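Local coordinates for 70 kDa protein (Xanthomonas sp., PDB 4B2N) that cleaves rubber oxidatively and processively as a dihaem c-type cytochrome dioxygenase, at residues A218-S223 with P616-Q621; W242-G247 with I593-S598; D250-I255 with P281-T286; C586-A591 with S631-N636. All blocks are in the same frame, centred on the assembly; numbering follows the deposited sequence.

Contact 1 of 4, residues A218-S223 with P616-Q621; sequences AGLLAS and PPITDQ
Ser-223, on helix 218-226, reaches across to the loop that leads into helix 620-626 and donates a hydrogen bond from OG to Pro-616 O over 2.8 Å. The hydroxyl oxygen lies in the carbonyl plane, on a lone pair, with a C=O...OG angle of 133°. With OG anti to the backbone N (chi1 180°), the hydroxyl reaches the loop carbonyl. The same OG accepts from a water 3.0 Å away, and that water also donates to Ile-618 O at 3.2 Å, so direct and water-mediated links join one side chain to two loop carbonyls.

The apolar half belongs to Ile-618. Its CD1 comes within 3.6 Å of Gly-219 O, against helix backbone where glycine carries no side chain, while CG1 lies 3.7 Å from Ser-223 CB. Leu-220 also meets Ile-618: Leu-220 CD1 approaches Ile-618 CB at 4.0 Å, the two side chains crossing obliquely.

Further out, Ile-623 of helix 620-626 touches both Leu-220 and Ile-618, and Trp-242 packs on Ile-618. Asp-620, on the first turn of that helix, forms a salt bridge with Lys-549, and Thr-619 is its N-cap residue. The contact thus docks a helix and the proline-rich approach to another helix, and its buried serine hydroxyl is satisfied by donating to Pro-616 O and accepting from a water, with a weak further bond from Arg-227.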
# COMPACT_ATOMS: atom_id res chain seq x y z
N ALA A 218 -9.16 -0.22 9.57
CA ALA A 218 -8.97 1.24 9.63
C ALA A 218 -10.22 1.95 10.02
O ALA A 218 -10.17 2.96 10.74
CB ALA A 218 -8.45 1.79 8.32
N GLY A 219 -11.37 1.46 9.56
CA GLY A 219 -12.64 2.10 9.93
C GLY A 219 -12.92 2.05 11.42
O GLY A 219 -13.48 3.02 12.03
N LEU A 220 -12.58 0.92 12.05
CA LEU A 220 -12.95 0.76 13.45
C LEU A 220 -12.08 1.70 14.29
O LEU A 220 -12.54 2.32 15.26
CB LEU A 220 -12.76 -0.69 13.84
CG LEU A 220 -13.16 -1.06 15.25
CD1 LEU A 220 -14.61 -0.68 15.55
CD2 LEU A 220 -13.00 -2.60 15.43
N LEU A 221 -10.81 1.86 13.90
CA LEU A 221 -9.96 2.81 14.67
C LEU A 221 -10.49 4.23 14.55
O LEU A 221 -10.60 4.96 15.55
CB LEU A 221 -8.56 2.75 14.07
CG LEU A 221 -7.48 3.64 14.66
CD1 LEU A 221 -7.14 3.16 16.05
CD2 LEU A 221 -6.28 3.61 13.69
N ALA A 222 -10.84 4.61 13.32
CA ALA A 222 -11.39 5.96 13.02
C ALA A 222 -12.70 6.17 13.81
O ALA A 222 -12.89 7.20 14.50
CB ALA A 222 -11.64 6.12 11.47
N SER A 223 -13.56 5.16 13.77
CA SER A 223 -14.85 5.24 14.49
C SER A 223 -14.65 5.41 15.98
O SER A 223 -15.23 6.38 16.60
CB SER A 223 -15.68 3.98 14.20
OG SER A 223 -16.88 4.09 14.89
N PRO A 616 -20.08 6.82 11.67
CA PRO A 616 -21.01 6.00 12.46
C PRO A 616 -20.21 5.29 13.60
O PRO A 616 -19.10 4.83 13.33
CB PRO A 616 -21.49 4.95 11.45
CG PRO A 616 -20.43 4.92 10.41
CD PRO A 616 -19.87 6.32 10.31
N PRO A 617 -20.78 5.18 14.82
CA PRO A 617 -20.20 4.30 15.78
C PRO A 617 -20.33 2.86 15.25
O PRO A 617 -21.43 2.37 15.05
CB PRO A 617 -21.04 4.57 17.05
CG PRO A 617 -22.40 4.99 16.55
CD PRO A 617 -22.06 5.77 15.28
N ILE A 618 -19.22 2.18 15.01
CA ILE A 618 -19.30 0.83 14.46
C ILE A 618 -19.68 -0.16 15.58
O ILE A 618 -19.02 -0.19 16.60
CB ILE A 618 -17.98 0.45 13.78
CG1 ILE A 618 -17.75 1.36 12.57
CG2 ILE A 618 -18.04 -1.02 13.41
CD1 ILE A 618 -16.49 1.05 11.78
N THR A 619 -20.75 -0.94 15.40
CA THR A 619 -21.31 -1.79 16.48
C THR A 619 -20.62 -3.13 16.57
O THR A 619 -19.91 -3.50 15.67
CB THR A 619 -22.79 -2.08 16.23
OG1 THR A 619 -22.95 -2.86 15.05
CG2 THR A 619 -23.63 -0.74 16.10
N ASP A 620 -20.88 -3.88 17.64
CA ASP A 620 -20.16 -5.12 17.82
C ASP A 620 -20.68 -6.10 16.78
O ASP A 620 -19.94 -6.95 16.40
CB ASP A 620 -20.33 -5.67 19.23
CG ASP A 620 -19.67 -4.79 20.30
OD1 ASP A 620 -18.65 -4.13 19.97
OD2 ASP A 620 -20.18 -4.75 21.45
N GLN A 621 -21.95 -5.99 16.38
CA GLN A 621 -22.42 -6.92 15.34
C GLN A 621 -21.75 -6.62 13.98
O GLN A 621 -21.40 -7.53 13.22
CB GLN A 621 -24.00 -6.95 15.21
CG GLN A 621 -24.75 -8.03 16.07
CD GLN A 621 -24.39 -9.58 15.84
OE1 GLN A 621 -24.20 -10.06 14.69
NE2 GLN A 621 -24.35 -10.36 16.96
O HOH W 1 -16.91 2.19 17.21

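Contact 2 of 4, residues W242-G247 with I593-S598; sequences WSTGRG and IDILYS
Trp-242 and Tyr-597 form an edge-to-face (T-shaped) aromatic pair where the loop before helix 253-261 meets the short helix 593-596 and the residues just after it. Their planes make 64°, and the tyrosine edge points at the indole face, with Tyr-597 CD2 standing 3.5 Å above the Trp-242 plane, over its centre. Tyr-597 CB adds a CH-pi contact, lying 4.1 Å from the centroid of the five-membered ring of Trp-242.

Trp-242 has CG anti to its backbone N (chi1 -167°), which carries the side chain toward segment 593-598, where the indole turns a face to Tyr-597 and its N-H edge to Asp-594. Tyr-597 CG is likewise anti to its own backbone N, and the two side chains cross at about a right angle. Beyond the pair, Tyr-597 OH is hydrogen-bonded to Gln-613 O, and Ala-222 and Arg-626 pack on the Trp-242 side chain.

Thr-244 meets Ile-595 through methyl groups. Its CG2, anti to the carbonyl carbon, lies 3.8 Å from Ile-595 CG2 and 3.4 Å from Ile-595 O. Asp-594 is turned to other partners, with OD1 bonded to Thr-592 OG1 and OD2 in a salt bridge with Arg-626, which also donates to Ser-243 O. One arginine therefore serves both segments.

The indole edge supplies the hydrogen bond between the segments: Trp-242 NE1 donates to Asp-594 O over 2.9 Å, nearly straight, with the acceptor 1° out of the indole plane.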
# COMPACT_ATOMS: atom_id res chain seq x y z
N TRP A 242 -10.90 4.95 5.89
CA TRP A 242 -11.95 4.09 6.50
C TRP A 242 -11.79 2.75 5.89
O TRP A 242 -10.92 2.57 5.02
CB TRP A 242 -13.30 4.73 6.18
CG TRP A 242 -14.47 4.18 6.97
CD1 TRP A 242 -15.36 3.20 6.54
CD2 TRP A 242 -14.95 4.61 8.31
NE1 TRP A 242 -16.32 2.97 7.51
CE2 TRP A 242 -16.12 3.79 8.60
CE3 TRP A 242 -14.53 5.55 9.25
CZ2 TRP A 242 -16.87 3.94 9.79
CZ3 TRP A 242 -15.27 5.70 10.45
CH2 TRP A 242 -16.40 4.92 10.71
N SER A 243 -12.60 1.76 6.30
CA SER A 243 -12.52 0.51 5.60
C SER A 243 -13.87 -0.15 5.72
O SER A 243 -14.68 0.20 6.62
CB SER A 243 -11.43 -0.38 6.20
OG SER A 243 -11.69 -0.66 7.56
N THR A 244 -14.08 -1.12 4.86
CA THR A 244 -15.24 -1.93 4.96
C THR A 244 -15.02 -3.12 5.85
O THR A 244 -16.02 -3.73 6.33
CB THR A 244 -15.79 -2.37 3.60
OG1 THR A 244 -14.84 -3.18 2.92
CG2 THR A 244 -16.09 -1.16 2.73
N GLY A 245 -13.75 -3.42 6.14
CA GLY A 245 -13.42 -4.59 6.93
C GLY A 245 -11.96 -4.53 7.32
O GLY A 245 -11.46 -3.43 7.63
N ARG A 246 -11.27 -5.65 7.23
CA ARG A 246 -9.86 -5.73 7.68
C ARG A 246 -8.91 -6.02 6.55
O ARG A 246 -9.26 -6.81 5.69
CB ARG A 246 -9.75 -6.83 8.73
CG ARG A 246 -10.21 -6.33 10.08
CD ARG A 246 -10.32 -7.53 10.97
NE ARG A 246 -10.60 -7.27 12.40
CZ ARG A 246 -9.67 -7.44 13.35
NH1 ARG A 246 -8.39 -7.65 13.00
NH2 ARG A 246 -10.00 -7.33 14.68
N GLY A 247 -7.73 -5.38 6.54
CA GLY A 247 -6.64 -5.78 5.60
C GLY A 247 -6.69 -5.08 4.27
O GLY A 247 -5.84 -5.31 3.36
N ILE A 593 -24.27 0.61 7.50
CA ILE A 593 -23.75 1.97 7.53
C ILE A 593 -22.20 2.05 7.66
O ILE A 593 -21.59 2.92 7.10
CB ILE A 593 -24.46 2.75 8.64
CG1 ILE A 593 -24.25 4.24 8.44
CG2 ILE A 593 -24.09 2.25 10.04
CD1 ILE A 593 -25.00 5.03 9.51
N ASP A 594 -21.59 1.14 8.42
CA ASP A 594 -20.16 1.10 8.59
C ASP A 594 -19.46 0.66 7.27
O ASP A 594 -18.30 0.94 7.06
CB ASP A 594 -19.78 0.12 9.70
CG ASP A 594 -20.16 -1.29 9.36
OD1 ASP A 594 -21.37 -1.54 9.13
OD2 ASP A 594 -19.26 -2.17 9.28
N ILE A 595 -20.17 -0.04 6.39
CA ILE A 595 -19.54 -0.46 5.15
C ILE A 595 -19.65 0.67 4.10
O ILE A 595 -18.75 0.85 3.26
CB ILE A 595 -20.17 -1.76 4.61
CG1 ILE A 595 -19.84 -2.93 5.52
CG2 ILE A 595 -19.73 -2.04 3.19
CD1 ILE A 595 -20.57 -4.23 5.14
N LEU A 596 -20.75 1.40 4.14
CA LEU A 596 -20.99 2.47 3.20
C LEU A 596 -20.25 3.75 3.53
O LEU A 596 -20.09 4.57 2.69
CB LEU A 596 -22.48 2.77 3.09
CG LEU A 596 -23.33 1.60 2.60
CD1 LEU A 596 -24.79 2.01 2.69
CD2 LEU A 596 -22.98 1.18 1.16
N TYR A 597 -19.78 3.93 4.77
CA TYR A 597 -19.21 5.23 5.10
C TYR A 597 -17.89 5.56 4.41
O TYR A 597 -17.00 4.72 4.32
CB TYR A 597 -19.03 5.36 6.59
CG TYR A 597 -18.70 6.77 7.04
CD1 TYR A 597 -19.69 7.78 7.04
CD2 TYR A 597 -17.39 7.10 7.47
CE1 TYR A 597 -19.42 9.05 7.43
CE2 TYR A 597 -17.11 8.39 7.86
CZ TYR A 597 -18.13 9.37 7.85
OH TYR A 597 -17.83 10.62 8.29
N SER A 598 -17.75 6.83 3.99
CA SER A 598 -16.49 7.32 3.42
C SER A 598 -16.12 8.54 4.21
O SER A 598 -16.77 9.59 4.08
CB SER A 598 -16.69 7.76 2.01
OG SER A 598 -15.51 8.42 1.54

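Contact 3 of 4, residues D250-I255 with P281-T286; sequences DAIGLI and PHAGMT. With HEC (heme c), chain C.
Asp-250 and Met-285 bring together two parts of a haem c pocket: the turn that leads into helix 253-261 and an irregular segment running up to Thr-286. Asp-250 to Gly-253 form a type I beta turn, and Gly-253 N bonds back to Asp-250 O.

Apolar and van der Waals contacts carry the direct meeting of the segments. Met-285 is bent at chi2 and chi3, which returns its thioether to the turn and sets CE 3.9 Å from Asp-250 CB. Ile-252 CG2 lies 4.2 Å from the methyl group CB of Ala-283. On the porphyrin side, Ala-251 CB comes within 3.5 Å of the haem meso carbon CHD, and Ile-252 CB lies 3.6 Å from propionate oxygen O1D.

Water joins the polar groups. One molecule lies 2.8 Å from Asp-250 OD2, probably donating to it, and 3.2 Å from His-282 NE2. A second accepts from Ile-252 N and donates to Thr-286 OG1. The other carboxylate oxygen, Asp-250 OD1, takes the backbone N-H of Trp-242, while Asp-250 O accepts from Trp-600 NE1.

Direct hydrogen bonds orient the second segment. Gly-284 N donates to His-282 ND1 at 2.8 Å, with the donor near the imidazole plane, fixing the rotation of that ring. Arg-432 and Lys-297 are among the further residues hydrogen-bonded to this haem. Thr-286, a known haem-binding residue, has OG1 between its backbone N and carbonyl carbon (chi1 65°), and this hydroxyl donates to propionate oxygen O1D over 2.7 Å.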
# COMPACT_ATOMS: atom_id res chain seq x y z
N ASP A 250 -9.74 2.39 2.18
CA ASP A 250 -9.88 3.42 1.14
C ASP A 250 -8.68 4.39 1.15
O ASP A 250 -8.84 5.58 0.82
CB ASP A 250 -11.21 4.16 1.27
CG ASP A 250 -11.31 4.92 2.56
OD1 ASP A 250 -10.28 4.97 3.25
OD2 ASP A 250 -12.38 5.52 2.89
N ALA A 251 -7.50 3.89 1.54
CA ALA A 251 -6.30 4.75 1.63
C ALA A 251 -6.16 5.55 0.31
O ALA A 251 -5.96 6.77 0.31
CB ALA A 251 -5.01 3.92 1.97
N ILE A 252 -6.17 4.84 -0.83
CA ILE A 252 -5.94 5.50 -2.09
C ILE A 252 -6.99 6.59 -2.46
O ILE A 252 -6.66 7.48 -3.25
CB ILE A 252 -5.80 4.44 -3.25
CG1 ILE A 252 -5.02 4.99 -4.44
CG2 ILE A 252 -7.15 3.97 -3.69
CD1 ILE A 252 -3.63 5.45 -4.06
N GLY A 253 -8.17 6.55 -1.79
CA GLY A 253 -9.26 7.59 -1.92
C GLY A 253 -8.67 8.94 -1.57
O GLY A 253 -9.20 9.98 -1.99
N LEU A 254 -7.53 8.93 -0.85
CA LEU A 254 -6.94 10.23 -0.45
C LEU A 254 -6.53 10.99 -1.69
O LEU A 254 -6.65 12.18 -1.73
CB LEU A 254 -5.65 10.07 0.35
CG LEU A 254 -5.22 11.14 1.40
CD1 LEU A 254 -3.70 11.12 1.70
CD2 LEU A 254 -5.75 12.55 1.34
N ILE A 255 -6.01 10.27 -2.67
CA ILE A 255 -5.53 10.90 -3.88
C ILE A 255 -6.65 11.71 -4.52
O ILE A 255 -6.40 12.80 -5.01
CB ILE A 255 -4.99 9.84 -4.91
CG1 ILE A 255 -3.81 9.09 -4.30
CG2 ILE A 255 -4.66 10.50 -6.29
CD1 ILE A 255 -2.60 9.95 -3.98
N PRO A 281 -15.92 7.71 -9.43
CA PRO A 281 -16.43 6.54 -8.69
C PRO A 281 -15.44 6.12 -7.56
O PRO A 281 -14.22 6.33 -7.70
CB PRO A 281 -16.58 5.49 -9.83
CG PRO A 281 -15.38 5.81 -10.68
CD PRO A 281 -15.32 7.34 -10.72
N HIS A 282 -15.95 5.63 -6.44
CA HIS A 282 -15.12 5.09 -5.36
C HIS A 282 -14.20 4.00 -5.90
O HIS A 282 -14.65 3.11 -6.68
CB HIS A 282 -16.04 4.57 -4.26
CG HIS A 282 -15.34 4.25 -2.94
ND1 HIS A 282 -14.43 3.24 -2.81
CD2 HIS A 282 -15.50 4.81 -1.65
CE1 HIS A 282 -14.00 3.18 -1.52
NE2 HIS A 282 -14.66 4.13 -0.80
N ALA A 283 -12.92 4.05 -5.54
CA ALA A 283 -11.96 3.07 -6.06
C ALA A 283 -12.03 1.64 -5.39
O ALA A 283 -11.35 0.72 -5.84
CB ALA A 283 -10.55 3.65 -6.05
N GLY A 284 -12.88 1.48 -4.37
CA GLY A 284 -12.93 0.25 -3.60
C GLY A 284 -11.87 0.25 -2.49
O GLY A 284 -11.14 1.22 -2.29
N MET A 285 -11.72 -0.89 -1.85
CA MET A 285 -10.70 -1.08 -0.86
C MET A 285 -9.46 -1.58 -1.60
O MET A 285 -9.54 -2.44 -2.45
CB MET A 285 -11.15 -2.11 0.15
CG MET A 285 -12.47 -1.74 0.83
SD MET A 285 -12.25 -0.26 1.84
CE MET A 285 -13.32 0.87 1.03
N THR A 286 -8.29 -1.06 -1.21
CA THR A 286 -7.07 -1.77 -1.57
C THR A 286 -6.22 -2.15 -0.38
O THR A 286 -6.30 -1.51 0.72
CB THR A 286 -6.25 -1.12 -2.68
OG1 THR A 286 -5.74 0.13 -2.23
CG2 THR A 286 -7.11 -1.02 -4.00
FE HEC C . 0.86 3.43 1.77
CHA HEC C . 0.83 2.39 -1.55
CHB HEC C . 4.21 4.46 1.42
CHC HEC C . 0.79 5.14 4.85
CHD HEC C . -2.09 1.94 2.36
NA HEC C . 2.18 3.47 0.34
C1A HEC C . 2.06 2.85 -0.94
C2A HEC C . 3.32 2.77 -1.66
C3A HEC C . 4.32 3.37 -0.84
C4A HEC C . 3.59 3.76 0.37
CMA HEC C . 5.81 3.48 -1.13
CAA HEC C . 3.61 2.17 -3.06
CBA HEC C . 3.71 0.66 -2.87
CGA HEC C . 3.81 -0.09 -4.18
O1A HEC C . 3.05 0.18 -5.17
O2A HEC C . 4.62 -1.02 -4.16
NB HEC C . 2.17 4.62 2.81
C1B HEC C . 3.47 4.85 2.59
C2B HEC C . 4.14 5.69 3.58
C3B HEC C . 3.15 5.91 4.56
C4B HEC C . 2.00 5.16 4.04
CMB HEC C . 5.54 6.12 3.43
CAB HEC C . 3.19 6.75 5.81
CBB HEC C . 3.38 8.14 5.58
NC HEC C . -0.33 3.56 3.35
C1C HEC C . -0.33 4.28 4.53
C2C HEC C . -1.48 3.98 5.42
C3C HEC C . -2.32 3.05 4.63
C4C HEC C . -1.59 2.84 3.38
CMC HEC C . -1.69 4.63 6.78
CAC HEC C . -3.64 2.45 4.99
CBC HEC C . -4.58 3.26 5.63
ND HEC C . -0.40 2.37 0.58
C1D HEC C . -1.56 1.86 1.00
C2D HEC C . -2.26 1.13 -0.01
C3D HEC C . -1.41 1.28 -1.15
C4D HEC C . -0.29 2.09 -0.68
CMD HEC C . -3.55 0.39 0.03
CAD HEC C . -1.76 0.80 -2.51
CBD HEC C . -2.73 1.97 -2.95
CGD HEC C . -3.33 1.65 -4.30
O1D HEC C . -4.51 1.23 -4.39
O2D HEC C . -2.54 1.73 -5.29
O HOH W 2 -14.56 3.84 2.35
O HOH W 3 -6.85 2.15 -0.84

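Contact 4 of 4, residues C586-A591 with S631-N636; sequences CTHNMA and SYLYGN
His-588 and Tyr-634 make the principal aromatic contact between these loops. Tyr-634 CB sits over the centre of the imidazole, 3.4 Å from the ring centroid and only 8° off the normal, a close CH-pi contact. His-588 CG, anti to its backbone N (chi1 -171°), lies 3.7 Å from Tyr-634 CB. The tyrosine ring then presents its edge to the same imidazole, with centroids 5.7 Å apart and planes at 50°. Ala-591 CB covers the opposite face toward the rim, so the histidine is layered between two carbon groups.

Polar atoms also approach one another. His-588 ND1 is 3.0 Å from Tyr-634 N, and one water accepts from His-588 N and donates to Tyr-632 O at 2.7 Å. Tyr-634 OH is hydrogen-bonded to His-282 O.

Van der Waals contacts extend the interface: Cys-586 O lies 3.3 Å from Tyr-632 CG, and Leu-633 CB is 3.9 Å from His-588 ND1.

Each loop has its own internal restraint. The first carries a disulfide from Cys-586 to Cys-574 and a 3-10 segment at 588-590. The second closes a type II beta turn, Leu-633 to Asn-636, through Asn-636 N to Leu-633 O, with Gly-635 at positive phi in the third position, as is characteristic of that turn.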
# COMPACT_ATOMS: atom_id res chain seq x y z
N CYS A 586 -25.25 -11.01 0.28
CA CYS A 586 -24.86 -11.53 -1.04
C CYS A 586 -24.64 -10.39 -2.03
O CYS A 586 -24.14 -10.60 -3.12
CB CYS A 586 -25.94 -12.50 -1.56
SG CYS A 586 -26.04 -14.04 -0.59
N THR A 587 -25.05 -9.19 -1.64
CA THR A 587 -25.01 -8.02 -2.49
C THR A 587 -24.48 -6.86 -1.74
O THR A 587 -24.88 -6.66 -0.56
CB THR A 587 -26.38 -7.36 -2.74
OG1 THR A 587 -27.44 -8.08 -2.09
CG2 THR A 587 -26.58 -7.15 -4.20
N HIS A 588 -23.72 -6.03 -2.45
CA HIS A 588 -23.34 -4.74 -1.88
C HIS A 588 -24.55 -3.94 -1.52
O HIS A 588 -24.47 -3.03 -0.72
CB HIS A 588 -22.40 -3.94 -2.80
CG HIS A 588 -21.82 -2.71 -2.12
ND1 HIS A 588 -20.90 -2.79 -1.09
CD2 HIS A 588 -22.12 -1.33 -2.29
CE1 HIS A 588 -20.60 -1.54 -0.65
NE2 HIS A 588 -21.35 -0.64 -1.38
N ASN A 589 -25.70 -4.27 -2.10
CA ASN A 589 -26.93 -3.54 -1.81
C ASN A 589 -27.46 -3.62 -0.37
O ASN A 589 -28.15 -2.73 0.09
CB ASN A 589 -28.02 -3.98 -2.80
CG ASN A 589 -27.71 -3.57 -4.24
OD1 ASN A 589 -27.27 -2.43 -4.52
ND2 ASN A 589 -27.96 -4.48 -5.18
N MET A 590 -27.14 -4.70 0.34
CA MET A 590 -27.57 -4.85 1.74
C MET A 590 -26.49 -4.31 2.72
O MET A 590 -26.60 -4.49 3.94
CB MET A 590 -27.82 -6.32 2.06
CG MET A 590 -28.92 -7.00 1.27
SD MET A 590 -30.51 -6.48 1.93
CE MET A 590 -30.60 -7.25 3.55
N ALA A 591 -25.49 -3.62 2.17
CA ALA A 591 -24.41 -3.01 2.96
C ALA A 591 -24.87 -2.18 4.15
O ALA A 591 -25.74 -1.32 4.05
CB ALA A 591 -23.57 -2.16 2.03
N SER A 631 -16.45 -11.24 -0.51
CA SER A 631 -16.17 -10.91 -1.93
C SER A 631 -17.28 -10.13 -2.68
O SER A 631 -17.05 -9.60 -3.76
CB SER A 631 -15.94 -12.20 -2.75
OG SER A 631 -14.64 -12.63 -2.54
N TYR A 632 -18.50 -10.15 -2.14
CA TYR A 632 -19.66 -9.44 -2.70
C TYR A 632 -19.73 -7.93 -2.41
O TYR A 632 -20.46 -7.23 -3.07
CB TYR A 632 -20.96 -10.15 -2.28
CG TYR A 632 -21.02 -11.51 -2.86
CD1 TYR A 632 -20.98 -11.66 -4.23
CD2 TYR A 632 -21.04 -12.65 -2.05
CE1 TYR A 632 -21.05 -12.90 -4.81
CE2 TYR A 632 -21.09 -13.92 -2.63
CZ TYR A 632 -21.09 -14.03 -4.02
OH TYR A 632 -21.11 -15.24 -4.66
N LEU A 633 -18.94 -7.41 -1.49
CA LEU A 633 -18.96 -5.97 -1.28
C LEU A 633 -18.29 -5.28 -2.47
O LEU A 633 -17.52 -5.90 -3.23
CB LEU A 633 -18.34 -5.55 0.08
CG LEU A 633 -18.91 -6.30 1.30
CD1 LEU A 633 -18.11 -5.78 2.50
CD2 LEU A 633 -20.40 -6.11 1.52
N TYR A 634 -18.64 -4.00 -2.64
CA TYR A 634 -18.12 -3.19 -3.71
C TYR A 634 -16.58 -3.26 -3.72
O TYR A 634 -15.96 -2.96 -2.71
CB TYR A 634 -18.56 -1.74 -3.47
CG TYR A 634 -18.14 -0.71 -4.52
CD1 TYR A 634 -16.91 -0.04 -4.44
CD2 TYR A 634 -18.99 -0.38 -5.58
CE1 TYR A 634 -16.54 0.92 -5.36
CE2 TYR A 634 -18.60 0.57 -6.52
CZ TYR A 634 -17.39 1.19 -6.41
OH TYR A 634 -17.04 2.13 -7.34
N GLY A 635 -15.99 -3.64 -4.86
CA GLY A 635 -14.58 -3.58 -5.04
C GLY A 635 -13.92 -4.84 -4.56
O GLY A 635 -12.71 -4.96 -4.71
N ASN A 636 -14.69 -5.78 -3.96
CA ASN A 636 -14.12 -6.91 -3.23
C ASN A 636 -14.12 -8.20 -4.07
O ASN A 636 -13.76 -9.24 -3.53
CB ASN A 636 -14.88 -7.21 -1.90
CG ASN A 636 -14.30 -6.46 -0.68
OD1 ASN A 636 -13.47 -5.53 -0.81
ND2 ASN A 636 -14.66 -6.91 0.51
O HOH W 4 -22.57 -7.24 -4.80

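How the contacts relate
From the N terminus, helix 218-226 opens contact 1, the loop 242-247 opens contact 2, and contact 3 follows, closing within a short loop at 281-286. The chain then passes through some 300 residues, including the second haem-attachment site, before 586-591 opens contact 4. Contact 2 closes at 593-598, contact 1 at 616-621 and contact 4 at 631-636. Contact 3 is thus nested in contact 2, and contact 2 in contact 1, whereas contact 4 crosses both outer loops and stands in series with contact 3. Contacts 1, 2 and 4 fasten C-terminal elements onto early ones or onto each other, and contacts 2 and 4 both touch contact 3.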